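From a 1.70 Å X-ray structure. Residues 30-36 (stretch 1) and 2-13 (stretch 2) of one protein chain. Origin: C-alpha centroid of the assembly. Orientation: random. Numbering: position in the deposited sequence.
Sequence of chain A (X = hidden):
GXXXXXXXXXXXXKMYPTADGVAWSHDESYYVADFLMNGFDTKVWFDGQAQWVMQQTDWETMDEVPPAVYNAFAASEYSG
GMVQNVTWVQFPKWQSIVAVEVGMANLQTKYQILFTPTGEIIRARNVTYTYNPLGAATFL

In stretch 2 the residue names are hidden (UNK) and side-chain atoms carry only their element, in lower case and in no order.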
ATOM      1  N   TYR A  30       0.708   0.085  14.972  1.00 39.92           N
ATOM      2  CA  TYR A  30       1.205   1.264  14.255  1.00 37.38           C
ATOM      3  C   TYR A  30       0.212   2.412  14.188  1.00 37.53           C
ATOM      4  O   TYR A  30      -1.013   2.222  14.294  1.00 40.22           O
ATOM      5  CB  TYR A  30       1.541   0.845  12.820  1.00 35.97           C
ATOM      6  CG  TYR A  30       2.514  -0.286  12.775  1.00 35.87           C
ATOM      7  CD1 TYR A  30       3.880  -0.068  12.980  1.00 37.05           C
ATOM      8  CD2 TYR A  30       2.074  -1.582  12.558  1.00 37.91           C
ATOM      9  CE1 TYR A  30       4.776  -1.122  12.998  1.00 38.33           C
ATOM     10  CE2 TYR A  30       2.971  -2.635  12.540  1.00 39.60           C
ATOM     11  CZ  TYR A  30       4.310  -2.395  12.760  1.00 38.63           C
ATOM     12  OH  TYR A  30       5.163  -3.458  12.754  1.00 40.04           O
ATOM     13  N   TYR A  31       0.758   3.617  14.056  1.00 36.21           N
ATOM     14  CA  TYR A  31      -0.017   4.800  13.731  1.00 34.49           C
ATOM     15  C   TYR A  31       0.051   4.952  12.241  1.00 32.90           C
ATOM     16  O   TYR A  31       1.128   4.849  11.647  1.00 29.31           O
ATOM     17  CB  TYR A  31       0.605   6.029  14.372  1.00 35.24           C
ATOM     18  CG  TYR A  31       0.685   5.925  15.853  1.00 36.90           C
ATOM     19  CD1 TYR A  31      -0.414   6.245  16.669  1.00 39.23           C
ATOM     20  CD2 TYR A  31       1.836   5.470  16.469  1.00 38.27           C
ATOM     21  CE1 TYR A  31      -0.350   6.113  18.020  1.00 42.68           C
ATOM     22  CE2 TYR A  31       1.899   5.336  17.824  1.00 41.09           C
ATOM     23  CZ  TYR A  31       0.810   5.665  18.602  1.00 43.64           C
ATOM     24  OH  TYR A  31       0.871   5.546  19.953  1.00 46.73           O
ATOM     25  N   VAL A  32      -1.087   5.269  11.633  1.00 33.70           N
ATOM     26  CA  VAL A  32      -1.114   5.447  10.190  1.00 30.17           C
ATOM     27  C   VAL A  32      -1.584   6.846   9.879  1.00 28.31           C
ATOM     28  O   VAL A  32      -2.663   7.274  10.320  1.00 28.43           O
ATOM     29  CB  VAL A  32      -2.038   4.415   9.509  1.00 31.27           C
ATOM     30  CG1 VAL A  32      -2.047   4.639   7.991  1.00 28.63           C
ATOM     31  CG2 VAL A  32      -1.612   2.995   9.878  1.00 34.22           C
ATOM     32  N   ALA A  33      -0.738   7.567   9.122  1.00 26.75           N
ATOM     33  CA  ALA A  33      -1.067   8.864   8.571  1.00 26.84           C
ATOM     34  C   ALA A  33      -1.549   8.709   7.163  1.00 24.11           C
ATOM     35  O   ALA A  33      -0.905   8.048   6.353  1.00 25.16           O
ATOM     36  CB  ALA A  33       0.138   9.791   8.591  1.00 25.55           C
ATOM     37  N   ASP A  34      -2.706   9.305   6.880  1.00 25.85           N
ATOM     38  CA  ASP A  34      -3.270   9.311   5.554  1.00 24.76           C
ATOM     39  C   ASP A  34      -3.392  10.754   5.110  1.00 23.55           C
ATOM     40  O   ASP A  34      -3.988  11.600   5.782  1.00 27.08           O
ATOM     41  CB  ASP A  34      -4.647   8.651   5.504  1.00 27.52           C
ATOM     42  CG  ASP A  34      -5.192   8.642   4.124  1.00 28.26           C
ATOM     43  OD1 ASP A  34      -4.582   7.956   3.262  1.00 27.85           O
ATOM     44  OD2 ASP A  34      -6.170   9.348   3.864  1.00 32.82           O
ATOM     45  N   PHE A  35      -2.839  11.014   3.944  1.00 22.74           N
ATOM     46  CA  PHE A  35      -2.741  12.371   3.449  1.00 22.62           C
ATOM     47  C   PHE A  35      -2.476  12.354   1.968  1.00 22.60           C
ATOM     48  O   PHE A  35      -2.058  11.352   1.394  1.00 22.03           O
ATOM     49  CB  PHE A  35      -1.631  13.160   4.178  1.00 21.75           C
ATOM     50  CG  PHE A  35      -0.273  12.515   4.106  1.00 19.67           C
ATOM     51  CD1 PHE A  35       0.054  11.505   4.961  1.00 19.44           C
ATOM     52  CD2 PHE A  35       0.648  12.892   3.162  1.00 17.51           C
ATOM     53  CE1 PHE A  35       1.301  10.899   4.895  1.00 20.06           C
ATOM     54  CE2 PHE A  35       1.908  12.308   3.090  1.00 18.42           C
ATOM     55  CZ  PHE A  35       2.232  11.301   3.956  1.00 18.25           C
ATOM     56  N   LEU A  36      -2.723  13.490   1.354  1.00 25.57           N
ATOM     57  CA  LEU A  36      -2.440  13.667  -0.045  1.00 27.32           C
ATOM     58  C   LEU A  36      -1.031  14.170  -0.308  1.00 26.53           C
ATOM     59  O   LEU A  36      -0.569  15.084   0.360  1.00 30.68           O
ATOM     60  CB  LEU A  36      -3.459  14.687  -0.562  1.00 32.41           C
ATOM     61  CG  LEU A  36      -4.304  14.298  -1.742  1.00 36.35           C
ATOM     62  CD1 LEU A  36      -4.841  12.884  -1.547  1.00 34.00           C
ATOM     63  CD2 LEU A  36      -5.404  15.336  -1.862  1.00 36.60           C
ATOM     64  N   UNK A   2      -4.515  12.810  21.814  1.00 66.67           N
ATOM     65  CA  UNK A   2      -5.235  11.712  21.150  1.00 66.14           C
ATOM     66  C   UNK A   2      -4.803  11.402  19.715  1.00 59.97           C
ATOM     67  O   UNK A   2      -4.161  12.220  19.028  1.00 54.60           O
ATOM     68  o   UNK A   2      -7.125  11.346  23.480  1.00 74.45           O
ATOM     69  o   UNK A   2      -8.011  13.203  22.722  1.00 79.50           O
ATOM     70  c   UNK A   2      -7.322  12.182  22.556  1.00 74.70           C
ATOM     71  c   UNK A   2      -6.746  11.977  21.154  1.00 72.09           C
ATOM     72  N   UNK A   3      -5.175  10.196  19.291  1.00 55.73           N
ATOM     73  CA  UNK A   3      -4.932   9.653  17.941  1.00 53.73           C
ATOM     74  C   UNK A   3      -3.493   9.376  17.536  1.00 47.83           C
ATOM     75  O   UNK A   3      -3.203   8.239  17.147  1.00 45.51           O
ATOM     76  c   UNK A   3      -7.678   8.856  16.313  1.00 64.36           C
ATOM     77  c   UNK A   3      -9.063   8.845  16.619  1.00 69.00           C
ATOM     78  c   UNK A   3      -8.170  10.697  17.510  1.00 71.65           C
ATOM     79  c   UNK A   3      -9.352   6.787  15.468  1.00 61.16           C
ATOM     80  c   UNK A   3      -7.982   6.755  15.172  1.00 57.86           C
ATOM     81  c   UNK A   3      -9.912   7.816  16.194  1.00 66.67           C
ATOM     82  c   UNK A   3      -5.691  10.453  16.867  1.00 55.92           C
ATOM     83  c   UNK A   3      -7.130  10.054  16.879  1.00 65.08           C
ATOM     84  n   UNK A   3      -9.336   9.978  17.346  1.00 74.58           N
ATOM     85  c   UNK A   3      -7.131   7.781  15.595  1.00 58.13           C
ATOM     86  N   UNK A   4      -2.610  10.380  17.594  1.00 46.26           N
ATOM     87  CA  UNK A   4      -1.177  10.177  17.343  1.00 43.05           C
ATOM     88  C   UNK A   4      -0.348  11.048  18.291  1.00 43.80           C
ATOM     89  O   UNK A   4      -0.645  12.227  18.437  1.00 43.09           O
ATOM     90  c   UNK A   4      -0.860  10.522  15.924  1.00 41.49           C
ATOM     91  N   UNK A   5       0.659  10.460  18.987  1.00 44.75           N
ATOM     92  CA  UNK A   5       1.506  11.240  19.892  1.00 46.60           C
ATOM     93  C   UNK A   5       2.298  12.305  19.157  1.00 43.21           C
ATOM     94  O   UNK A   5       2.481  12.203  17.959  1.00 39.22           O
ATOM     95  c   UNK A   5       1.090   9.062  18.890  1.00 45.11           C
ATOM     96  c   UNK A   5       2.029   8.893  20.038  1.00 48.49           C
ATOM     97  c   UNK A   5       2.475  10.210  20.498  1.00 48.39           C
ATOM     98  N   UNK A   6       2.770  13.303  19.910  1.00 45.57           N
ATOM     99  CA  UNK A   6       3.468  14.460  19.329  1.00 44.01           C
ATOM    100  C   UNK A   6       4.722  14.059  18.530  1.00 42.51           C
ATOM    101  O   UNK A   6       4.934  14.580  17.435  1.00 39.24           O
ATOM    102  c   UNK A   6       3.821  15.460  20.398  1.00 46.62           C
ATOM    103  N   UNK A   7       5.527  13.123  19.041  1.00 45.27           N
ATOM    104  CA  UNK A   7       6.740  12.696  18.313  1.00 45.02           C
ATOM    105  C   UNK A   7       6.451  11.964  16.994  1.00 41.73           C
ATOM    106  O   UNK A   7       7.224  12.065  16.034  1.00 39.83           O
ATOM    107  o   UNK A   7       7.765   9.624  20.079  1.00 70.56           O
ATOM    108  o   UNK A   7       5.790  10.313  19.430  1.00 58.16           O
ATOM    109  c   UNK A   7       7.018  10.504  19.584  1.00 57.84           C
ATOM    110  c   UNK A   7       7.649  11.838  19.182  1.00 48.92           C
ATOM    111  N   UNK A   8       5.332  11.248  16.924  1.00 40.39           N
ATOM    112  CA  UNK A   8       4.898  10.646  15.639  1.00 36.19           C
ATOM    113  C   UNK A   8       4.431  11.707  14.654  1.00 33.18           C
ATOM    114  O   UNK A   8       4.790  11.680  13.474  1.00 30.93           O
ATOM    115  c   UNK A   8       3.787   9.592  15.870  1.00 36.87           C
ATOM    116  c   UNK A   8       4.362   8.408  16.625  1.00 39.29           C
ATOM    117  c   UNK A   8       3.179   9.132  14.558  1.00 34.00           C
ATOM    118  N   UNK A   9       3.645  12.669  15.123  1.00 33.93           N
ATOM    119  CA  UNK A   9       3.205  13.759  14.252  1.00 32.80           C
ATOM    120  C   UNK A   9       4.411  14.538  13.753  1.00 31.93           C
ATOM    121  O   UNK A   9       4.457  14.928  12.578  1.00 30.32           O
ATOM    122  c   UNK A   9       0.913  13.971  15.339  1.00 36.00           C
ATOM    123  n   UNK A   9      -0.857  14.616  16.849  1.00 43.90           N
ATOM    124  o   UNK A   9      -0.462  15.903  15.057  1.00 37.88           O
ATOM    125  c   UNK A   9       2.215  14.687  14.973  1.00 34.82           C
ATOM    126  c   UNK A   9      -0.195  14.919  15.736  1.00 38.80           C
ATOM    127  N   UNK A  10       5.393  14.732  14.629  1.00 33.19           N
ATOM    128  CA  UNK A  10       6.638  15.448  14.258  1.00 33.38           C
ATOM    129  C   UNK A  10       7.464  14.654  13.244  1.00 32.34           C
ATOM    130  O   UNK A  10       8.058  15.230  12.306  1.00 30.25           O
ATOM    131  c   UNK A  10       7.477  15.753  15.487  1.00 36.68           C
ATOM    132  N   UNK A  11       7.482  13.343  13.395  1.00 32.11           N
ATOM    133  CA  UNK A  11       8.226  12.490  12.443  1.00 31.42           C
ATOM    134  C   UNK A  11       7.647  12.556  11.037  1.00 28.23           C
ATOM    135  O   UNK A  11       8.400  12.587  10.070  1.00 27.01           O
ATOM    136  c   UNK A  11       8.265  11.055  12.901  1.00 32.34           C
ATOM    137  N   UNK A  12       6.306  12.628  10.919  1.00 27.86           N
ATOM    138  CA  UNK A  12       5.661  12.779   9.617  1.00 24.81           C
ATOM    139  C   UNK A  12       5.986  14.155   9.005  1.00 25.21           C
ATOM    140  O   UNK A  12       6.346  14.240   7.821  1.00 24.62           O
ATOM    141  c   UNK A  12       1.868  12.863   8.653  1.00 27.74           C
ATOM    142  c   UNK A  12       4.135  12.653   9.722  1.00 25.30           C
ATOM    143  c   UNK A  12       3.361  12.833   8.396  1.00 24.22           C
ATOM    144  c   UNK A  12       3.720  11.730   7.401  1.00 23.24           C
ATOM    145  N   UNK A  13       5.917  15.202   9.820  1.00 26.17           N
ATOM    146  CA  UNK A  13       6.177  16.568   9.367  1.00 29.39           C
ATOM    147  C   UNK A  13       7.631  16.699   8.886  1.00 28.40           C
ATOM    148  O   UNK A  13       7.919  17.377   7.903  1.00 26.95           O
ATOM    149  c   UNK A  13       4.896  19.817  10.990  1.00 63.68           C
ATOM    150  c   UNK A  13       5.755  19.007  10.033  1.00 50.79           C
ATOM    151  c   UNK A  13       4.547  21.178  10.462  1.00 72.88           C
ATOM    152  n   UNK A  13       5.626  22.147  10.776  1.00 79.49           N
ATOM    153  c   UNK A  13       5.850  17.562  10.479  1.00 35.01           C
TER

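Position 2 carries two side-chain carbons, the second bearing two oxygens: a carboxylate bonded directly to CB, hence Asp2. It is exposed and out of reach of the strand, a place that suits a charge; its backbone O accepts a hydrogen bond from N of position 4 (2.8 Å). Position 3 has one carbon leading to fused five- and six-membered rings of eight carbons and one nitrogen; its backbone O, not the ring system, meets Tyr31. Only tryptophan has such rings. The CA-to-CB bond of Trp3 points away from the strand, and its O lies 3.5 Å from Tyr31 CD1, at the edge of the tyrosine ring.

Position 4 has a single carbon, CB, 4.4 Å from Tyr31 CD1, so it is Ala4. Its small side chain fits a buried site. At position 5 three carbons close a ring onto the backbone N, and one of them sits over a face of the Tyr31 ring. The closed ring is the signature of proline. Pro5 CD lies 3.4 Å from Tyr31 CE1, in a CH-pi contact. Its missing N-H costs nothing right before a helix, where no helical bond calls for it, and its O still accepts from N of position 9 (3.1 Å).

Position 6, with one carbon, is Ala6, exposed in the first turn. Position 7 again shows two carbons and two oxygens: Asp7, whose OD1 takes a weak hydrogen bond from N of position 8 (2.7 Å), as acidic groups near a helix start often do. Position 8 has one carbon carrying two others, one of which touches the Tyr31 ring; this beta-branch is valine. Val8 is buried and points toward the strand, CG2 lying 3.9 Å from Tyr31 CD2.

Position 9 has three carbons, the third bearing one oxygen and one nitrogen: Gln9. It reaches back along its own stretch, NE2 donating to Ala4 O (2.9 Å). Positions 10 and 11 have one carbon each and are Ala10 and Ala11, compact helix formers out of reach of the strand. Position 12 has four carbons, forked at the second; the tips of the fork reach the side chains of Ala33 and Phe35. This is leucine. Leu12 is buried and points toward the strand, where a forked apolar side chain can pack against both residues: CD2 lies 3.5 Å from Ala33 CB and CD1 3.6 Å from Phe35 CE1. Position 13, four carbons in a row ending in nitrogen, is Lys13, its charge held in an exposed site.

No hydrogen bond joins the stretches; the contact is packing. Tyr31, Ala33 and Phe35, alternate strand residues, point toward stretch 2, while Val32 and Asp34 point away. Val8 and Leu12, one helical turn apart, answer them: Tyr31 meets the loop and Val8, and Leu12 spans Ala33 and Phe35.

Stretch 2, residues 2-13: DWAPADVQAALK
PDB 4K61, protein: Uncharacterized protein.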